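Local coordinates for acyl-coa oxidase (Arabidopsis thaliana, PDB 1W07), which catalyses the FAD-dependent desaturation of long- and medium-chain acyl-CoAs to 2-trans-enoyl-CoAs in peroxisomal beta-oxidation, passing the electrons to oxygen to give hydrogen peroxide, at the interface of chains A and B. Numbering follows the deposited sequence. Chains: chain A/B, Acyl-coa oxidase.

Contacts 1 and 2 belong to the same two-fold interface of the homodimer, with centres about 39 Å apart, and share no residue. Contact 1 is peripheral: the C-terminal end of chain B grips helix 58-78 and the loop after helix 116-127 of chain A. Contact 2 lies at the core, where helices 370-397 and 410-417 of chain A face their counterparts and B:Met229 joins in. Its centre is about 16 Å from the catalytic base B:Glu424, whereas that of contact 1 is about 24 Å from A:Glu424. Tail exchange at the rim supplements helix packing at the centre, and each contact has a twin with the chains exchanged.

Contact 1: the interface of chains A and B. Residues chain A 70, 73, 77, 128-132; chain B 654-655, 657, 659.
B:Val654 has CG1 anti to its backbone N (chi1 174°), which turns both methyls to ring atom CD1 of A:Phe73 and puts CG1 on A:Met129 as well. B:Leu655, B:Gln657 and B:Leu659 instead carry CG anti to the carbonyl carbon, and B:Gln657 folds back at chi2 (-60°) so that its amide turns towards the loop of chain A. CG1 of B:Val654 packs on A:Met129 CB at 3.6 Å, the two side chains running alongside in the same direction. Its CG2 lies 3.8 Å from A:Phe73 CD1, the side chains crossing at about a right angle. A:Met129, bent at chi2 and chi3, lays its CG over one face of the A:Phe73 ring towards the rim, so the valine touches two groups already packed together. B:Leu659, the C-terminal residue, puts the CD1 branch 3.4 Å from A:Phe73 CB, with the A:Ile77 methyl CD1 farther off at 4.1 Å. B:Leu655 uses the CD2 branch, which lies 3.7 Å from A:Ile132 CG1 and also brushes the backbone carbonyls of A:Met129 and A:Gln130; it crosses the isoleucine at about a right angle. A polar link is modelled as a hydrogen bond from the B:Gln657 amide NE2 to the A:Lys128 carbonyl O, 2.8 Å long. The acceptor lies near the amide plane and the donor in the carbonyl plane, but the bond is bent, 134° at hydrogen. B:Gln657 OE1 lies only 2.7 Å from the same A:Lys128 O; both can only accept, so this pair is a clash that probably reflects imperfect placement of the amide. The apolar contacts are thus the surer part of the patch, and the amide bond is doubtful. In the fold, the end of helix 647-655 and the extreme C-terminus of chain B lie against helix 58-78 of chain A and the loop joining helix 116-127 to strand 133-136, at the rim of the homodimer.

Contact 2: the interface of chains A and B. Residues chain A 229, 393, 396-397, 414; chain B 229, 389-390, 393, 414, 418, 421.
Helices 370-397 and 410-417 of chain A meet helices 370-398 and 410-417, the 3-10 turn 418-421 and the loop at B:Met229 of chain B. A:Glu393, with CG anti to the backbone N (chi1 172°) and a bend at chi2, points its carboxylate tip to tip at B:Phe414. Its CD sits at the ring's edge, 3.8 Å from CZ, with carboxylate and ring planes 77° apart. B:Glu393 repeats this approach towards A:Phe414. A:Arg396, bent at chi3, grips A:Glu393 side-on from the same helix: NE donates a nearly straight hydrogen bond to OE1 (3.1 Å, 165° at hydrogen) and NH2 forms a hydrogen-bonded salt bridge to OE2 at 2.8 Å, both through syn lone pairs. This fixes the carboxylate's rotation and holds the guanidinium for B:Met229, whose extended chain sets SD over one face, towards the rim. An alanine in place of A:Glu393 would remove both acceptors and would probably let A:Arg396 drift from B:Met229 and B:Val418, as well as losing the contact with B:Phe414. A:Lys397, bent at chi4, sets NZ 3.5 Å from B:Cys421 SG; a long salt bridge within chain A, 3.9 Å from that NZ to A:Glu393 OE2, could help balance its charge. No direct polar bond crosses this patch. Instead, a water bridges the chains, 2.9 Å from A:Arg396 NH2, in the guanidinium plane, and 2.7 Å from the backbone carbonyl O of B:Val418.

Contact 1: the interface of chains A and B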
loop_
_atom_site.group_PDB
_atom_site.type_symbol
_atom_site.label_atom_id
_atom_site.label_comp_id
_atom_site.label_asym_id
_atom_site.label_seq_id
_atom_site.Cartn_x
_atom_site.Cartn_y
_atom_site.Cartn_z
ATOM N N ALA A 70 2.481 29.951 11.675
ATOM C CA ALA A 70 2.627 31.328 12.149
ATOM C C ALA A 70 3.835 31.972 11.474
ATOM O O ALA A 70 3.773 33.124 11.029
ATOM C CB ALA A 70 2.805 31.339 13.667
ATOM N N PHE A 73 3.063 32.772 7.821
ATOM C CA PHE A 73 2.240 33.973 7.720
ATOM C C PHE A 73 3.137 35.205 7.828
ATOM O O PHE A 73 3.033 36.140 7.035
ATOM C CB PHE A 73 1.203 34.010 8.847
ATOM C CG PHE A 73 0.063 33.042 8.666
ATOM C CD1 PHE A 73 -0.429 32.312 9.748
ATOM C CD2 PHE A 73 -0.526 32.858 7.413
ATOM C CE1 PHE A 73 -1.485 31.411 9.590
ATOM C CE2 PHE A 73 -1.587 31.958 7.245
ATOM C CZ PHE A 73 -2.063 31.235 8.336
ATOM N N ILE A 77 4.123 38.238 4.880
ATOM C CA ILE A 77 3.961 39.677 5.068
ATOM C C ILE A 77 5.292 40.418 4.946
ATOM O O ILE A 77 5.410 41.383 4.192
ATOM C CB ILE A 77 3.344 39.984 6.455
ATOM C CG1 ILE A 77 1.942 39.369 6.545
ATOM C CG2 ILE A 77 3.279 41.487 6.675
ATOM C CD1 ILE A 77 1.301 39.458 7.925
ATOM N N LYS A 128 -7.758 38.012 6.177
ATOM C CA LYS A 128 -6.796 38.648 7.065
ATOM C C LYS A 128 -6.541 37.803 8.305
ATOM O O LYS A 128 -5.944 38.267 9.280
ATOM C CB LYS A 128 -7.284 40.053 7.448
ATOM C CG LYS A 128 -7.269 41.022 6.270
ATOM C CD LYS A 128 -8.527 41.877 6.211
ATOM C CE LYS A 128 -8.785 42.331 4.776
ATOM N NZ LYS A 128 -9.957 43.242 4.651
ATOM N N MET A 129 -6.997 36.554 8.244
ATOM C CA MET A 129 -6.823 35.599 9.329
ATOM C C MET A 129 -7.465 36.078 10.621
ATOM O O MET A 129 -7.099 35.628 11.712
ATOM C CB MET A 129 -5.334 35.328 9.570
ATOM C CG MET A 129 -4.587 34.719 8.379
ATOM S SD MET A 129 -5.347 33.198 7.786
ATOM C CE MET A 129 -5.184 32.174 9.272
ATOM N N GLN A 130 -8.423 36.993 10.500
ATOM C CA GLN A 130 -9.114 37.518 11.674
ATOM C C GLN A 130 -9.918 36.381 12.286
ATOM O O GLN A 130 -10.293 36.431 13.447
ATOM C CB GLN A 130 -10.028 38.679 11.276
ATOM C CG GLN A 130 -9.381 39.650 10.298
ATOM C CD GLN A 130 -9.803 41.091 10.522
ATOM O OE1 GLN A 130 -9.429 41.708 11.518
ATOM N NE2 GLN A 130 -10.589 41.630 9.595
ATOM N N ILE A 131 -10.184 35.363 11.472
ATOM C CA ILE A 131 -10.886 34.163 11.909
ATOM C C ILE A 131 -10.231 32.993 11.174
ATOM O O ILE A 131 -9.540 33.201 10.171
ATOM C CB ILE A 131 -12.387 34.185 11.548
ATOM C CG1 ILE A 131 -12.549 34.377 10.037
ATOM C CG2 ILE A 131 -13.109 35.281 12.332
ATOM C CD1 ILE A 131 -13.994 34.305 9.550
ATOM N N ILE A 132 -10.429 31.778 11.687
ATOM C CA ILE A 132 -9.892 30.557 11.074
ATOM C C ILE A 132 -11.055 29.584 10.881
ATOM O O ILE A 132 -11.713 29.170 11.844
ATOM C CB ILE A 132 -8.805 29.910 11.954
ATOM C CG1 ILE A 132 -7.696 30.940 12.237
ATOM C CG2 ILE A 132 -8.226 28.683 11.252
ATOM C CD1 ILE A 132 -6.601 30.464 13.180
ATOM N N VAL B 654 -1.818 35.497 15.440
ATOM C CA VAL B 654 -2.304 35.540 14.062
ATOM C C VAL B 654 -3.703 36.147 14.023
ATOM O O VAL B 654 -3.987 37.040 13.218
ATOM C CB VAL B 654 -2.358 34.114 13.443
ATOM C CG1 VAL B 654 -3.003 34.161 12.067
ATOM C CG2 VAL B 654 -0.949 33.537 13.344
ATOM N N LEU B 655 -4.563 35.657 14.908
ATOM C CA LEU B 655 -5.943 36.119 15.000
ATOM C C LEU B 655 -6.044 37.574 15.439
ATOM O O LEU B 655 -7.117 38.167 15.356
ATOM C CB LEU B 655 -6.727 35.231 15.977
ATOM C CG LEU B 655 -7.023 33.792 15.526
ATOM C CD1 LEU B 655 -7.368 32.922 16.737
ATOM C CD2 LEU B 655 -8.157 33.800 14.494
ATOM N N GLN B 657 -3.636 39.958 14.352
ATOM C CA GLN B 657 -2.799 40.723 13.435
ATOM C C GLN B 657 -1.596 41.304 14.173
ATOM O O GLN B 657 -1.322 42.501 14.077
ATOM C CB GLN B 657 -3.616 41.862 12.813
ATOM C CG GLN B 657 -5.064 41.493 12.484
ATOM C CD GLN B 657 -5.170 40.353 11.488
ATOM O OE1 GLN B 657 -4.714 40.465 10.350
ATOM N NE2 GLN B 657 -5.776 39.249 11.911
ATOM N N LEU B 659 1.532 39.649 14.011
ATOM C CA LEU B 659 2.702 38.968 13.469
ATOM C C LEU B 659 3.848 39.940 13.211
ATOM O O LEU B 659 4.936 39.700 13.771
ATOM C CB LEU B 659 2.330 38.247 12.175
ATOM C CG LEU B 659 1.215 37.206 12.306
ATOM C CD1 LEU B 659 0.827 36.700 10.923
ATOM C CD2 LEU B 659 1.677 36.067 13.208
ATOM O OXT LEU B 659 3.651 40.917 12.454
#

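Contact 2: the interface of chains A and B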
loop_
_atom_site.group_PDB
_atom_site.type_symbol
_atom_site.label_atom_id
_atom_site.label_comp_id
_atom_site.label_asym_id
_atom_site.label_seq_id
_atom_site.Cartn_x
_atom_site.Cartn_y
_atom_site.Cartn_z
ATOM N N MET A 229 -2.897 6.999 9.983
ATOM C CA MET A 229 -1.853 6.210 9.341
ATOM C C MET A 229 -0.537 6.973 9.074
ATOM O O MET A 229 -0.536 8.122 8.614
ATOM C CB MET A 229 -2.405 5.697 8.018
ATOM C CG MET A 229 -1.477 4.799 7.240
ATOM S SD MET A 229 -2.225 4.275 5.679
ATOM C CE MET A 229 -0.733 3.754 4.722
ATOM N N GLU A 393 3.702 3.288 -3.288
ATOM C CA GLU A 393 4.022 2.111 -2.474
ATOM C C GLU A 393 4.963 1.194 -3.251
ATOM O O GLU A 393 5.883 0.612 -2.672
ATOM C CB GLU A 393 2.736 1.372 -2.061
ATOM C CG GLU A 393 2.933 0.001 -1.360
ATOM C CD GLU A 393 3.970 0.011 -0.231
ATOM O OE1 GLU A 393 4.170 1.070 0.399
ATOM O OE2 GLU A 393 4.575 -1.050 0.051
ATOM N N ARG A 396 8.449 2.245 -3.006
ATOM C CA ARG A 396 9.052 1.876 -1.725
ATOM C C ARG A 396 9.604 0.462 -1.817
ATOM O O ARG A 396 10.705 0.179 -1.330
ATOM C CB ARG A 396 8.020 1.969 -0.596
ATOM C CG ARG A 396 8.645 1.993 0.802
ATOM C CD ARG A 396 7.584 1.812 1.867
ATOM N NE ARG A 396 6.904 0.542 1.660
ATOM C CZ ARG A 396 7.459 -0.638 1.908
ATOM N NH1 ARG A 396 8.693 -0.714 2.397
ATOM N NH2 ARG A 396 6.797 -1.751 1.624
ATOM N N LYS A 397 8.842 -0.429 -2.444
ATOM C CA LYS A 397 9.290 -1.812 -2.613
ATOM C C LYS A 397 10.504 -1.873 -3.546
ATOM O O LYS A 397 11.379 -2.713 -3.374
ATOM C CB LYS A 397 8.152 -2.668 -3.185
ATOM C CG LYS A 397 7.010 -2.918 -2.199
ATOM C CD LYS A 397 5.967 -3.857 -2.801
ATOM C CE LYS A 397 4.797 -4.089 -1.852
ATOM N NZ LYS A 397 5.246 -4.807 -0.627
ATOM N N PHE A 414 3.546 7.870 1.121
ATOM C CA PHE A 414 2.374 7.040 0.842
ATOM C C PHE A 414 1.251 7.344 1.815
ATOM O O PHE A 414 0.096 7.528 1.422
ATOM C CB PHE A 414 2.721 5.549 0.946
ATOM C CG PHE A 414 1.547 4.622 0.697
ATOM C CD1 PHE A 414 0.939 4.563 -0.554
ATOM C CD2 PHE A 414 1.059 3.801 1.716
ATOM C CE1 PHE A 414 -0.142 3.700 -0.789
ATOM C CE2 PHE A 414 -0.024 2.932 1.496
ATOM C CZ PHE A 414 -0.624 2.886 0.237
ATOM N N MET B 229 8.634 2.462 8.954
ATOM C CA MET B 229 7.291 2.716 8.478
ATOM C C MET B 229 6.184 2.352 9.474
ATOM O O MET B 229 6.147 1.243 10.011
ATOM C CB MET B 229 7.105 1.926 7.181
ATOM C CG MET B 229 5.704 1.894 6.630
ATOM S SD MET B 229 5.626 0.989 5.070
ATOM C CE MET B 229 3.852 1.071 4.786
ATOM N N ALA B 389 0.170 -8.424 1.277
ATOM C CA ALA B 389 0.500 -7.024 1.516
ATOM C C ALA B 389 -0.473 -6.125 0.753
ATOM O O ALA B 389 -1.054 -5.198 1.318
ATOM C CB ALA B 389 1.946 -6.755 1.066
ATOM N N ASP B 390 -0.660 -6.396 -0.534
ATOM C CA ASP B 390 -1.586 -5.581 -1.309
ATOM C C ASP B 390 -3.009 -5.750 -0.751
ATOM O O ASP B 390 -3.756 -4.779 -0.653
ATOM C CB ASP B 390 -1.570 -5.983 -2.786
ATOM C CG ASP B 390 -0.248 -5.674 -3.476
ATOM O OD1 ASP B 390 0.531 -4.804 -3.002
ATOM O OD2 ASP B 390 -0.009 -6.301 -4.524
ATOM N N GLU B 393 -3.732 -3.540 2.385
ATOM C CA GLU B 393 -3.941 -2.135 2.073
ATOM C C GLU B 393 -5.289 -1.943 1.383
ATOM O O GLU B 393 -5.962 -0.926 1.578
ATOM C CB GLU B 393 -2.793 -1.580 1.201
ATOM C CG GLU B 393 -3.119 -0.228 0.525
ATOM C CD GLU B 393 -3.545 0.877 1.500
ATOM O OE1 GLU B 393 -4.093 1.909 1.040
ATOM O OE2 GLU B 393 -3.321 0.739 2.721
ATOM N N PHE B 414 -0.680 -3.284 7.942
ATOM C CA PHE B 414 0.001 -3.197 6.661
ATOM C C PHE B 414 1.484 -2.906 6.878
ATOM O O PHE B 414 2.368 -3.584 6.326
ATOM C CB PHE B 414 -0.611 -2.076 5.815
ATOM C CG PHE B 414 0.070 -1.883 4.478
ATOM C CD1 PHE B 414 -0.051 -2.838 3.472
ATOM C CD2 PHE B 414 0.845 -0.759 4.235
ATOM C CE1 PHE B 414 0.588 -2.686 2.246
ATOM C CE2 PHE B 414 1.498 -0.590 2.999
ATOM C CZ PHE B 414 1.370 -1.555 2.004
ATOM N N VAL B 418 4.360 -5.667 5.624
ATOM C CA VAL B 418 5.163 -5.422 4.420
ATOM C C VAL B 418 6.590 -5.926 4.363
ATOM O O VAL B 418 7.092 -6.249 3.279
ATOM C CB VAL B 418 5.204 -3.922 3.999
ATOM C CG1 VAL B 418 3.929 -3.571 3.295
ATOM C CG2 VAL B 418 5.431 -3.024 5.186
ATOM N N CYS B 421 7.674 -8.966 2.219
ATOM C CA CYS B 421 8.016 -8.971 0.805
ATOM C C CYS B 421 9.502 -8.759 0.556
ATOM O O CYS B 421 9.952 -8.839 -0.587
ATOM C CB CYS B 421 7.220 -7.905 0.062
ATOM S SG CYS B 421 5.444 -8.164 0.169
HETATM O O HOH W 1 8.235 -4.271 1.890
#